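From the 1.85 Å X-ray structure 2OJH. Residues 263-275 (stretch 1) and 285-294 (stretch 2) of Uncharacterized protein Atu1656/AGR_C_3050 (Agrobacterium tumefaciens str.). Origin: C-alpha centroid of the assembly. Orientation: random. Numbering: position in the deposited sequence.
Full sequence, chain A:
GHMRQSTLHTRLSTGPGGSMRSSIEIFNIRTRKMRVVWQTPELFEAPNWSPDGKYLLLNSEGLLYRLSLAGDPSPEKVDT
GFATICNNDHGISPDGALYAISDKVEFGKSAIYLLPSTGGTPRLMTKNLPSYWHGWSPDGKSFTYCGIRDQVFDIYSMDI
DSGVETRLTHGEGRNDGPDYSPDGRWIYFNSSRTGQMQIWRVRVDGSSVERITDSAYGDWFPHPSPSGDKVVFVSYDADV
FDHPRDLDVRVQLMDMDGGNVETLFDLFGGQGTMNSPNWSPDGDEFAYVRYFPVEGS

Stretch 1 (263-275) TLFDLFGGQGTMN
Stretch 2 (285-294) EFAYVRYFPV

The edge of the Tyr291 ring is met mainly by backbone atoms of a glycine-rich loop. Gly269 CA lies 3.7 Å from Tyr291 CD2, Gln271 O 3.6 Å from Tyr291 CE2, and Gly272 C 3.3 Å from Tyr291 OH. The first rule is to spend glycine where the ring needs room: a CB on Gly272 would sit 2.2 Å from Tyr291 OH, and an ideal CB on Gly269 would come tight to Tyr291 CD2, at 3.2 Å, and would also clash with Thr273 OG1, at 2.5 Å, within its own loop. Backbone angles add their own demand, since Gly270 (phi/psi 121/-105) and Gly272 (93/-28) would each jam a CB against the preceding carbonyl. Tyr291 enters with chi1 m (-62°) and chi2 -82°.

Strand 285-291 runs extended beside strand 263-267, their N-to-C directions 40° apart and their axes no closer than 8.7 Å, so side chains fill the space between them. At Phe268 the chain turns a corner and approaches strand 285-291 directly. Register is set by Gly269 opposite Tyr291 (CA to CA 5.4 Å) and Thr273 opposite Val289 (CA to CA 4.4 Å). Tyr291 N donates to Phe268 O at 2.9 Å, and Val289 N donates to Thr273 O at 3.0 Å.

Thr273 (phi/psi -55/-50, chi1 m) clamps the loop to the strand. Its OG1 donates to Val289 O at 3.1 Å while accepting from Gly270 N at 3.0 Å; Thr273 N closes the turn on Gly270 O, also at 3.0 Å. One hydroxyl thus ties loop shape to strand register.

Between the strands the packing is aromatic and aliphatic. Phe265 (chi1 p, 44°) points toward the other strand and brings CZ to 3.5 Å from Tyr288 CZ, over a face of the tyrosine ring; the ring planes are 39° apart and the centroids 4.8 Å apart. Leu267 (chi1 t) reaches Tyr288 CD2 with CD1 at 3.6 Å. Leu264 (m, t) places CD1 at the edge of Phe286, 3.6 Å from CE2, while from the loop, selenomethionine Met274 (p, t, p) sets CE 3.8 Å from Phe286 CE1. Phe286 and Tyr288 both adopt chi1 p.

Just past the end of strand 285-291, Phe268 (chi1 t) receives Pro293 over one face, with Pro293 CD 4.1 Å from the Phe268 ring centroid, a CH-pi contact. Arg290 (t, t, m, with chi4 -86°) reaches the corner through a water that accepts from Arg290 NH1 and from Phe268 N, each at 2.9 Å, satisfying the corner's backbone amide.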

# COMPACT_ATOMS: atom_id res chain seq x y z
N THR A 263 8.69 -13.66 11.10
CA THR A 263 9.02 -12.26 11.36
C THR A 263 10.34 -11.94 10.68
O THR A 263 11.37 -12.55 10.98
CB THR A 263 9.11 -11.98 12.88
OG1 THR A 263 7.86 -12.31 13.47
CG2 THR A 263 9.40 -10.51 13.15
N LEU A 264 10.31 -11.02 9.73
CA LEU A 264 11.54 -10.58 9.10
C LEU A 264 12.31 -9.70 10.08
O LEU A 264 13.50 -9.92 10.31
CB LEU A 264 11.23 -9.83 7.79
CG LEU A 264 10.59 -10.73 6.75
CD1 LEU A 264 10.34 -9.89 5.44
CD2 LEU A 264 11.41 -11.98 6.44
N PHE A 265 11.66 -8.69 10.67
CA PHE A 265 12.31 -7.86 11.70
C PHE A 265 11.25 -7.14 12.53
O PHE A 265 10.13 -7.00 12.08
CB PHE A 265 13.29 -6.87 11.06
CG PHE A 265 12.74 -6.18 9.84
CD1 PHE A 265 12.93 -6.74 8.58
CD2 PHE A 265 12.06 -4.96 9.94
CE1 PHE A 265 12.43 -6.11 7.43
CE2 PHE A 265 11.56 -4.32 8.80
CZ PHE A 265 11.74 -4.90 7.55
N ASP A 266 11.62 -6.75 13.76
CA ASP A 266 10.84 -5.79 14.55
C ASP A 266 11.06 -4.39 14.00
O ASP A 266 12.09 -4.10 13.38
CB ASP A 266 11.29 -5.77 15.99
CG ASP A 266 11.02 -7.10 16.70
OD1 ASP A 266 10.18 -7.88 16.23
OD2 ASP A 266 11.67 -7.34 17.74
N LEU A 267 10.10 -3.51 14.25
CA LEU A 267 10.16 -2.17 13.69
C LEU A 267 9.32 -1.19 14.53
O LEU A 267 8.27 -1.56 15.07
CB LEU A 267 9.70 -2.19 12.24
CG LEU A 267 9.52 -0.86 11.53
CD1 LEU A 267 10.09 -0.90 10.12
CD2 LEU A 267 8.05 -0.49 11.46
N PHE A 268 9.81 0.04 14.64
CA PHE A 268 9.04 1.09 15.26
C PHE A 268 8.36 1.83 14.12
O PHE A 268 9.01 2.40 13.22
CB PHE A 268 9.92 2.02 16.08
CG PHE A 268 9.15 3.07 16.82
CD1 PHE A 268 8.50 2.75 18.01
CD2 PHE A 268 9.04 4.35 16.31
CE1 PHE A 268 7.78 3.70 18.69
CE2 PHE A 268 8.31 5.32 16.98
CZ PHE A 268 7.68 5.00 18.18
N GLY A 269 7.02 1.76 14.13
CA GLY A 269 6.24 2.32 13.03
C GLY A 269 4.81 1.79 13.03
O GLY A 269 4.14 1.77 14.07
N GLY A 270 4.37 1.33 11.87
CA GLY A 270 2.97 0.95 11.66
C GLY A 270 2.45 1.81 10.53
O GLY A 270 2.79 1.56 9.37
N GLN A 271 1.64 2.81 10.86
CA GLN A 271 1.13 3.68 9.79
C GLN A 271 2.33 4.33 9.09
O GLN A 271 3.22 4.86 9.76
CB GLN A 271 0.19 4.73 10.39
CG GLN A 271 -0.25 5.83 9.38
CD GLN A 271 -1.22 5.30 8.35
OE1 GLN A 271 -1.43 4.09 8.25
NE2 GLN A 271 -1.86 6.20 7.61
N GLY A 272 2.33 4.32 7.76
CA GLY A 272 3.42 4.89 6.95
C GLY A 272 4.50 3.88 6.55
O GLY A 272 5.17 4.05 5.51
N THR A 273 4.68 2.84 7.36
CA THR A 273 5.73 1.85 7.11
C THR A 273 5.60 1.26 5.69
O THR A 273 6.58 1.21 4.94
CB THR A 273 5.72 0.75 8.23
OG1 THR A 273 6.13 1.36 9.45
CG2 THR A 273 6.68 -0.39 7.94
N MSE A 274 4.39 0.81 5.32
CA MSE A 274 4.21 0.20 3.99
C MSE A 274 2.74 0.23 3.54
O MSE A 274 2.20 -0.80 3.13
CB MSE A 274 4.76 -1.25 3.93
CG MSE A 274 4.08 -2.21 4.85
SE MSE A 274 4.79 -4.04 4.67
CE MSE A 274 6.68 -3.62 5.10
N ASN A 275 2.07 1.40 3.58
CA ASN A 275 0.63 1.34 3.26
C ASN A 275 0.36 0.84 1.86
O ASN A 275 -0.64 0.15 1.62
CB ASN A 275 -0.07 2.71 3.43
CG ASN A 275 0.00 3.20 4.81
OD1 ASN A 275 1.04 3.72 5.23
ND2 ASN A 275 -1.09 3.03 5.56
N GLU A 285 13.08 -7.77 -3.17
CA GLU A 285 13.27 -6.72 -2.17
C GLU A 285 12.01 -5.90 -2.04
O GLU A 285 11.26 -5.76 -3.01
CB GLU A 285 14.41 -5.77 -2.59
CG GLU A 285 15.71 -6.47 -2.83
CD GLU A 285 16.86 -5.55 -3.21
OE1 GLU A 285 16.66 -4.59 -3.98
OE2 GLU A 285 17.98 -5.84 -2.76
N PHE A 286 11.77 -5.38 -0.85
CA PHE A 286 10.70 -4.39 -0.69
C PHE A 286 11.19 -3.14 0.04
O PHE A 286 12.13 -3.21 0.86
CB PHE A 286 9.49 -5.04 -0.01
CG PHE A 286 9.77 -5.53 1.38
CD1 PHE A 286 9.70 -4.63 2.43
CD2 PHE A 286 10.06 -6.88 1.64
CE1 PHE A 286 9.96 -5.03 3.72
CE2 PHE A 286 10.32 -7.31 2.94
CZ PHE A 286 10.27 -6.39 3.99
N ALA A 287 10.55 -1.99 -0.24
CA ALA A 287 10.82 -0.73 0.44
C ALA A 287 9.83 -0.56 1.61
O ALA A 287 8.70 -1.06 1.57
CB ALA A 287 10.71 0.47 -0.56
N TYR A 288 10.29 0.13 2.66
CA TYR A 288 9.49 0.38 3.87
C TYR A 288 10.08 1.59 4.63
O TYR A 288 11.21 2.03 4.33
CB TYR A 288 9.43 -0.87 4.77
CG TYR A 288 10.77 -1.26 5.35
CD1 TYR A 288 11.71 -1.97 4.59
CD2 TYR A 288 11.12 -0.88 6.66
CE1 TYR A 288 12.97 -2.28 5.11
CE2 TYR A 288 12.37 -1.19 7.19
CZ TYR A 288 13.28 -1.91 6.42
OH TYR A 288 14.51 -2.19 6.91
N VAL A 289 9.33 2.16 5.57
CA VAL A 289 9.84 3.25 6.40
C VAL A 289 9.85 2.80 7.84
O VAL A 289 8.83 2.34 8.34
CB VAL A 289 9.00 4.55 6.30
CG1 VAL A 289 9.76 5.76 6.93
CG2 VAL A 289 8.66 4.87 4.82
N ARG A 290 11.00 2.95 8.47
CA ARG A 290 11.17 2.73 9.89
C ARG A 290 11.13 4.14 10.50
O ARG A 290 11.66 5.09 9.92
CB ARG A 290 12.54 2.05 10.13
CG ARG A 290 13.04 1.96 11.57
CD ARG A 290 14.54 1.51 11.62
NE ARG A 290 14.72 0.29 10.83
CZ ARG A 290 14.54 -0.94 11.30
NH1 ARG A 290 14.21 -1.14 12.57
NH2 ARG A 290 14.71 -1.98 10.49
N TYR A 291 10.52 4.27 11.67
CA TYR A 291 10.44 5.57 12.31
C TYR A 291 11.24 5.60 13.59
O TYR A 291 11.66 4.56 14.09
CB TYR A 291 8.98 5.98 12.55
CG TYR A 291 8.22 6.11 11.27
CD1 TYR A 291 8.32 7.28 10.50
CD2 TYR A 291 7.47 5.05 10.78
CE1 TYR A 291 7.66 7.40 9.30
CE2 TYR A 291 6.79 5.15 9.56
CZ TYR A 291 6.90 6.33 8.84
OH TYR A 291 6.26 6.47 7.65
N PHE A 292 11.47 6.80 14.10
CA PHE A 292 12.13 6.99 15.40
C PHE A 292 11.19 7.81 16.27
O PHE A 292 10.53 8.72 15.76
CB PHE A 292 13.46 7.71 15.20
CG PHE A 292 14.35 7.06 14.18
CD1 PHE A 292 15.06 5.90 14.50
CD2 PHE A 292 14.46 7.58 12.90
CE1 PHE A 292 15.87 5.26 13.54
CE2 PHE A 292 15.28 6.96 11.95
CZ PHE A 292 15.97 5.80 12.27
N PRO A 293 11.07 7.47 17.56
CA PRO A 293 10.19 8.24 18.44
C PRO A 293 10.46 9.76 18.45
O PRO A 293 11.61 10.18 18.31
CB PRO A 293 10.44 7.64 19.84
CG PRO A 293 11.62 6.76 19.71
CD PRO A 293 11.69 6.33 18.27
N VAL A 294 9.41 10.56 18.61
CA VAL A 294 9.56 12.02 18.63
C VAL A 294 10.04 12.52 19.97
O VAL A 294 9.80 11.86 20.99
CB VAL A 294 8.27 12.77 18.22
CG1 VAL A 294 7.91 12.45 16.80
CG2 VAL A 294 7.11 12.46 19.16
O HOH W 1 12.74 0.35 14.59